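Squalene synthase HpnC (Alicyclobacillus acidocaldarius subsp. acidocaldarius, PDB 4HD1) probably joins prenyl diphosphates in isoprenoid synthesis, as a transferase with squalene synthase activity. Local coordinates at residues A[111-114]-A[115-119]; A[129-132]-A[133-137]. All coordinates share one frame; numbering follows the deposited sequence.

Interactions 1 and 2 are local contacts on helices 104-118 and 125-135, which follow each other in the chain and pack side by side, the contact centres about 11 Å apart. Their closest polar link is a salt bridge, Arg-115 NH2 to Asp-130 OD1 at 2.7 Å. Next to it, the same nitrogen lies 3.2 Å from Tyr-134 CE2, within a cation-pi contact. A probable hydrogen bond joins Asp-116 OD1 and Tyr-131 OH (3.0 Å), the aspartate oxygen being hydrogen-bonded also to Tyr-184 OH, and the methyl CB of Ala-112 packs on Tyr-134 O. Arg-115 and Asp-130 thus join the salt-bridge network of residues 111-119 to the pair Asp-130 and Arg-133 across the helix interface.

Interaction 1: residues A[111-114]-A[115-119]; sequences EANR and RDQRK
Glu-111 reaches along helix 104-118 to Arg-115 and Arg-118, one turn and two turns on, and spreads its carboxylate between three arginines. With CG anti to the backbone N (chi1 176°) and the chain bent at the next bond, the acid lies alongside the helix, facing its C-terminal end. OE1 takes a hydrogen-bonded salt bridge from Arg-114 NH1 at 3.1 Å, the oxygen sitting in the guanidinium plane. OE2 is shared more loosely: it stands 3.6 Å from Arg-118 NH2, at the edge of that guanidinium, and forms a long salt bridge to Arg-115 NH1, whose plane is turned 73° from the carboxylate. Arg-115 packs its CG and CD against the glutamate before its doubly bent chain carries the guanidinium on to Asp-130 of helix 125-135. Arg-118 bends back at chi3 and lays a guanidinium face over Arg-114 O, which lies 3.8 Å above the plane.

Round the helix from this cluster, Asn-113 and Gln-117 pair through their amides. Gln-117 NE2 gives a hydrogen bond to Asn-113 OD1 at 3.0 Å, lying in the carbonyl plane of the acceptor although the two amide planes are 78° apart. Arg-65 also donates to that OD1, so the oxygen is gripped from two residues. The backbone beneath is regular, with Arg-115 N bonded to Glu-111 O at 2.9 Å, but weakens towards the C-terminus, where Arg-118 N only weakly meets Arg-114 O.

Arg-114 turns its other terminal nitrogen to Glu-73 and Asp-70. The chemistry is that of a carboxylate probably kept ionised by its three basic neighbours, while Glu-73, Asp-70 and Asp-130 on adjoining helices probably offset the remaining positive charge.

Interaction 2: residues A[129-132]-A[133-137]; sequences RDYC and RYSAD
Helix 125-135 ends in paired backbone bonds: Tyr-131 O accepts from Tyr-134 N (2.9 Å) and Ser-135 N, and Cys-132 O from Ala-136 N and, five residues on, Asp-137 N (3.0 Å), a wider turn of pi type at the end of the helix. With CG anti to the backbone N (chi1 173°), the side chain of Tyr-131 starts away from residues 133-137 but lays its ring against Ser-135, whose OG stands over the ring centre, 3.5 Å above the plane. Ser-135 CB covers the same face in a CH-pi contact, 4.0 Å from the centroid. The serine OG also comes 3.1 Å from Tyr-131 O, and Gln-166 NE2 donates to it. Putting an alanine in place of Tyr-131 would take the ring off Ser-135 and would probably open a gap beside it, and Asp-116, which keeps Tyr-184, is likely to lose the nearby phenol oxygen.

On another side of the helix Asp-130 and Arg-133 form a salt bridge, OD2 to NH1 at 3.1 Å. The guanidinium, brought back by a bend at chi3, is met obliquely, its plane 24° from the carboxylate. OD1 of the same aspartate belongs to Arg-115, so each oxygen serves a different arginine. Tyr-134 runs beside Asp-130 in the same direction, its CD2 edge 3.1 Å from Asp-130 O and in plane with it.

The tyrosines line the interface with helix 104-118: Tyr-134 packs on Arg-108, Glu-111 and Ala-112, Tyr-131 on Arg-115. Helix 152-172 packs against the C-terminal part of helix 125-135 and the residues after it, where Gln-166 touches Tyr-131, Cys-132 and Ala-136, and Thr-163 OG1 is hydrogen-bonded to Asp-137 OD1.

Interaction 1: residues A[111-114]-A[115-119]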
ATOM      1  N   GLU A 111       3.784  10.400   5.084  1.00 76.69           N
ATOM      2  CA  GLU A 111       3.971  10.122   6.506  1.00 74.93           C
ATOM      3  C   GLU A 111       4.378   8.668   6.771  1.00 72.68           C
ATOM      4  O   GLU A 111       5.130   8.409   7.703  1.00 75.18           O
ATOM      5  CB  GLU A 111       2.705  10.500   7.291  1.00 77.11           C
ATOM      6  CG  GLU A 111       2.719  10.181   8.786  1.00 77.94           C
ATOM      7  CD  GLU A 111       3.617  11.098   9.606  1.00 83.42           C
ATOM      8  OE1 GLU A 111       4.236  12.027   9.036  1.00 89.38           O
ATOM      9  OE2 GLU A 111       3.702  10.883  10.836  1.00 83.33           O
ATOM     10  N   ALA A 112       3.901   7.735   5.946  1.00 69.67           N
ATOM     11  CA  ALA A 112       4.257   6.318   6.082  1.00 67.11           C
ATOM     12  C   ALA A 112       5.769   6.112   6.056  1.00 69.02           C
ATOM     13  O   ALA A 112       6.307   5.307   6.814  1.00 70.19           O
ATOM     14  CB  ALA A 112       3.596   5.486   4.996  1.00 63.53           C
ATOM     15  N   ASN A 113       6.437   6.850   5.175  1.00 67.64           N
ATOM     16  CA  ASN A 113       7.889   6.835   5.071  1.00 73.45           C
ATOM     17  C   ASN A 113       8.558   7.334   6.366  1.00 72.78           C
ATOM     18  O   ASN A 113       9.542   6.747   6.821  1.00 73.71           O
ATOM     19  CB  ASN A 113       8.323   7.662   3.854  1.00 75.77           C
ATOM     20  CG  ASN A 113       9.802   7.532   3.544  1.00 80.28           C
ATOM     21  OD1 ASN A 113      10.660   7.964   4.318  1.00 79.72           O
ATOM     22  ND2 ASN A 113      10.109   6.955   2.389  1.00 82.88           N
ATOM     23  N   ARG A 114       8.014   8.395   6.963  1.00 71.16           N
ATOM     24  CA  ARG A 114       8.513   8.905   8.248  1.00 71.16           C
ATOM     25  C   ARG A 114       8.284   7.898   9.376  1.00 74.80           C
ATOM     26  O   ARG A 114       9.116   7.784  10.277  1.00 77.87           O
ATOM     27  CB  ARG A 114       7.867  10.242   8.620  1.00 70.27           C
ATOM     28  CG  ARG A 114       8.055  11.348   7.596  1.00 74.35           C
ATOM     29  CD  ARG A 114       7.511  12.674   8.110  1.00 77.36           C
ATOM     30  NE  ARG A 114       7.566  13.722   7.090  1.00 78.57           N
ATOM     31  CZ  ARG A 114       6.507  14.205   6.442  1.00 80.79           C
ATOM     32  NH1 ARG A 114       5.283  13.749   6.701  1.00 80.25           N
ATOM     33  NH2 ARG A 114       6.670  15.156   5.532  1.00 82.28           N
ATOM     34  N   ARG A 115       7.160   7.178   9.324  1.00 70.90           N
ATOM     35  CA  ARG A 115       6.848   6.143  10.318  1.00 73.95           C
ATOM     36  C   ARG A 115       7.843   4.994  10.224  1.00 75.66           C
ATOM     37  O   ARG A 115       8.282   4.466  11.242  1.00 76.42           O
ATOM     38  CB  ARG A 115       5.422   5.598  10.151  1.00 72.12           C
ATOM     39  CG  ARG A 115       4.344   6.655  10.007  1.00 73.37           C
ATOM     40  CD  ARG A 115       3.974   7.292  11.327  1.00 75.67           C
ATOM     41  NE  ARG A 115       2.882   6.555  11.952  1.00 80.51           N
ATOM     42  CZ  ARG A 115       1.878   7.127  12.604  1.00 78.33           C
ATOM     43  NH1 ARG A 115       1.815   8.447  12.713  1.00 81.44           N
ATOM     44  NH2 ARG A 115       0.932   6.377  13.137  1.00 81.08           N
ATOM     45  N   ASP A 116       8.196   4.622   8.995  1.00 75.43           N
ATOM     46  CA  ASP A 116       9.166   3.559   8.747  1.00 77.85           C
ATOM     47  C   ASP A 116      10.568   3.947   9.228  1.00 82.08           C
ATOM     48  O   ASP A 116      11.334   3.081   9.638  1.00 90.56           O
ATOM     49  CB  ASP A 116       9.190   3.197   7.260  1.00 80.01           C
ATOM     50  CG  ASP A 116       9.156   1.690   7.009  1.00 80.56           C
ATOM     51  OD1 ASP A 116       8.440   0.951   7.725  1.00 74.05           O
ATOM     52  OD2 ASP A 116       9.834   1.241   6.062  1.00 87.87           O
ATOM     53  N   GLN A 117      10.897   5.240   9.184  1.00 82.25           N
ATOM     54  CA  GLN A 117      12.188   5.738   9.677  1.00 90.26           C
ATOM     55  C   GLN A 117      12.343   5.514  11.174  1.00 91.17           C
ATOM     56  O   GLN A 117      13.421   5.146  11.646  1.00 93.71           O
ATOM     57  CB  GLN A 117      12.349   7.237   9.400  1.00 95.71           C
ATOM     58  CG  GLN A 117      12.789   7.597   7.991  1.00108.83           C
ATOM     59  CD  GLN A 117      12.651   9.086   7.696  1.00117.17           C
ATOM     60  OE1 GLN A 117      13.223   9.931   8.388  1.00121.97           O
ATOM     61  NE2 GLN A 117      11.887   9.413   6.657  1.00123.93           N
ATOM     62  N   ARG A 118      11.258   5.739  11.912  1.00 82.27           N
ATOM     63  CA  ARG A 118      11.308   5.784  13.367  1.00 82.31           C
ATOM     64  C   ARG A 118      10.961   4.474  14.082  1.00 82.90           C
ATOM     65  O   ARG A 118      11.142   4.362  15.299  1.00 83.86           O
ATOM     66  CB  ARG A 118      10.457   6.948  13.900  1.00 81.37           C
ATOM     67  CG  ARG A 118       8.973   6.880  13.585  1.00 82.92           C
ATOM     68  CD  ARG A 118       8.211   7.970  14.327  1.00 93.89           C
ATOM     69  NE  ARG A 118       8.432   9.300  13.752  1.00 99.84           N
ATOM     70  CZ  ARG A 118       7.538   9.970  13.023  1.00 97.93           C
ATOM     71  NH1 ARG A 118       7.841  11.172  12.549  1.00100.51           N
ATOM     72  NH2 ARG A 118       6.342   9.450  12.771  1.00 97.26           N
ATOM     73  N   LYS A 119      10.480   3.481  13.341  1.00 78.40           N
ATOM     74  CA  LYS A 119      10.135   2.196  13.950  1.00 78.96           C
ATOM     75  C   LYS A 119      10.767   1.001  13.243  1.00 79.61           C
ATOM     76  O   LYS A 119      10.607   0.812  12.031  1.00 80.14           O
ATOM     77  CB  LYS A 119       8.620   2.019  14.059  1.00 79.40           C
ATOM     78  CG  LYS A 119       7.987   2.878  15.138  1.00 83.75           C
ATOM     79  CD  LYS A 119       6.643   2.326  15.584  1.00 84.74           C
ATOM     80  CE  LYS A 119       6.026   3.251  16.617  1.00 89.19           C
ATOM     81  NZ  LYS A 119       5.017   2.562  17.461  1.00 93.27           N
TER

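Interaction 2: residues A[129-132]-A[133-137]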
ATOM      1  N   ARG A 129      -1.380  -2.136  13.096  1.00 73.31           N
ATOM      2  CA  ARG A 129      -2.601  -1.647  12.458  1.00 74.96           C
ATOM      3  C   ARG A 129      -2.457  -0.161  12.126  1.00 73.73           C
ATOM      4  O   ARG A 129      -2.755   0.257  11.013  1.00 68.59           O
ATOM      5  CB  ARG A 129      -3.808  -1.877  13.370  1.00 80.03           C
ATOM      6  CG  ARG A 129      -5.133  -1.391  12.814  1.00 83.51           C
ATOM      7  CD  ARG A 129      -5.994  -2.541  12.327  1.00 94.19           C
ATOM      8  NE  ARG A 129      -7.305  -2.056  11.900  1.00103.38           N
ATOM      9  CZ  ARG A 129      -8.403  -2.802  11.808  1.00108.02           C
ATOM     10  NH1 ARG A 129      -8.374  -4.091  12.118  1.00114.89           N
ATOM     11  NH2 ARG A 129      -9.540  -2.250  11.410  1.00107.98           N
ATOM     12  N   ASP A 130      -1.970   0.623  13.085  1.00 75.83           N
ATOM     13  CA  ASP A 130      -1.824   2.066  12.907  1.00 78.40           C
ATOM     14  C   ASP A 130      -0.853   2.441  11.779  1.00 75.30           C
ATOM     15  O   ASP A 130      -1.103   3.387  11.030  1.00 75.74           O
ATOM     16  CB  ASP A 130      -1.417   2.744  14.211  1.00 81.86           C
ATOM     17  CG  ASP A 130      -1.931   4.158  14.303  1.00 88.02           C
ATOM     18  OD1 ASP A 130      -1.106   5.094  14.256  1.00 81.30           O
ATOM     19  OD2 ASP A 130      -3.167   4.333  14.396  1.00 99.56           O
ATOM     20  N   TYR A 131       0.244   1.694  11.662  1.00 71.52           N
ATOM     21  CA  TYR A 131       1.179   1.873  10.553  1.00 68.73           C
ATOM     22  C   TYR A 131       0.476   1.645   9.212  1.00 68.86           C
ATOM     23  O   TYR A 131       0.639   2.438   8.278  1.00 70.75           O
ATOM     24  CB  TYR A 131       2.390   0.943  10.699  1.00 65.11           C
ATOM     25  CG  TYR A 131       3.323   0.937   9.500  1.00 62.56           C
ATOM     26  CD1 TYR A 131       3.917   2.117   9.043  1.00 63.31           C
ATOM     27  CD2 TYR A 131       3.620  -0.253   8.832  1.00 65.24           C
ATOM     28  CE1 TYR A 131       4.766   2.112   7.946  1.00 68.39           C
ATOM     29  CE2 TYR A 131       4.475  -0.271   7.736  1.00 66.82           C
ATOM     30  CZ  TYR A 131       5.042   0.913   7.296  1.00 67.00           C
ATOM     31  OH  TYR A 131       5.893   0.903   6.211  1.00 73.81           O
ATOM     32  N   CYS A 132      -0.315   0.574   9.137  1.00 68.54           N
ATOM     33  CA  CYS A 132      -1.089   0.239   7.936  1.00 65.29           C
ATOM     34  C   CYS A 132      -2.015   1.358   7.469  1.00 63.87           C
ATOM     35  O   CYS A 132      -2.251   1.499   6.268  1.00 65.81           O
ATOM     36  CB  CYS A 132      -1.883  -1.046   8.150  1.00 65.57           C
ATOM     37  SG  CYS A 132      -0.830  -2.503   8.277  1.00 68.56           S
ATOM     38  N   ARG A 133      -2.522   2.153   8.413  1.00 61.78           N
ATOM     39  CA  ARG A 133      -3.357   3.315   8.086  1.00 64.02           C
ATOM     40  C   ARG A 133      -2.616   4.373   7.255  1.00 64.91           C
ATOM     41  O   ARG A 133      -3.246   5.269   6.681  1.00 70.04           O
ATOM     42  CB  ARG A 133      -3.936   3.945   9.354  1.00 68.73           C
ATOM     43  CG  ARG A 133      -5.053   3.128   9.993  1.00 71.27           C
ATOM     44  CD  ARG A 133      -5.468   3.671  11.354  1.00 82.60           C
ATOM     45  NE  ARG A 133      -5.997   5.031  11.264  1.00 88.06           N
ATOM     46  CZ  ARG A 133      -5.320   6.134  11.580  1.00 90.37           C
ATOM     47  NH1 ARG A 133      -4.071   6.054  12.027  1.00 97.45           N
ATOM     48  NH2 ARG A 133      -5.897   7.322  11.453  1.00 86.74           N
ATOM     49  N   TYR A 134      -1.288   4.261   7.188  1.00 62.25           N
ATOM     50  CA  TYR A 134      -0.463   5.216   6.446  1.00 59.82           C
ATOM     51  C   TYR A 134       0.184   4.577   5.232  1.00 57.29           C
ATOM     52  O   TYR A 134       0.313   5.216   4.192  1.00 59.25           O
ATOM     53  CB  TYR A 134       0.602   5.862   7.355  1.00 61.58           C
ATOM     54  CG  TYR A 134      -0.014   6.693   8.458  1.00 64.99           C
ATOM     55  CD1 TYR A 134      -0.235   8.062   8.289  1.00 65.81           C
ATOM     56  CD2 TYR A 134      -0.415   6.102   9.659  1.00 66.55           C
ATOM     57  CE1 TYR A 134      -0.827   8.820   9.290  1.00 67.82           C
ATOM     58  CE2 TYR A 134      -1.005   6.850  10.663  1.00 68.56           C
ATOM     59  CZ  TYR A 134      -1.206   8.204  10.476  1.00 68.88           C
ATOM     60  OH  TYR A 134      -1.788   8.939  11.477  1.00 71.60           O
ATOM     61  N   SER A 135       0.581   3.316   5.366  1.00 58.17           N
ATOM     62  CA  SER A 135       1.307   2.629   4.306  1.00 58.79           C
ATOM     63  C   SER A 135       0.403   1.907   3.313  1.00 58.49           C
ATOM     64  O   SER A 135       0.765   1.772   2.150  1.00 64.35           O
ATOM     65  CB  SER A 135       2.305   1.637   4.901  1.00 60.11           C
ATOM     66  OG  SER A 135       1.674   0.803   5.855  1.00 64.64           O
ATOM     67  N   ALA A 136      -0.760   1.442   3.760  1.00 59.01           N
ATOM     68  CA  ALA A 136      -1.588   0.560   2.932  1.00 57.38           C
ATOM     69  C   ALA A 136      -2.926   1.173   2.574  1.00 56.87           C
ATOM     70  O   ALA A 136      -3.247   1.303   1.388  1.00 59.35           O
ATOM     71  CB  ALA A 136      -1.783  -0.788   3.614  1.00 57.73           C
ATOM     72  N   ASP A 137      -3.698   1.548   3.597  1.00 56.30           N
ATOM     73  CA  ASP A 137      -5.034   2.147   3.415  1.00 56.79           C
ATOM     74  C   ASP A 137      -5.117   3.282   2.377  1.00 58.04           C
ATOM     75  O   ASP A 137      -6.081   3.332   1.616  1.00 57.53           O
ATOM     76  CB  ASP A 137      -5.599   2.666   4.742  1.00 57.83           C
ATOM     77  CG  ASP A 137      -5.834   1.565   5.767  1.00 61.31           C
ATOM     78  OD1 ASP A 137      -5.540   0.375   5.478  1.00 60.24           O
ATOM     79  OD2 ASP A 137      -6.320   1.909   6.874  1.00 62.17           O
TER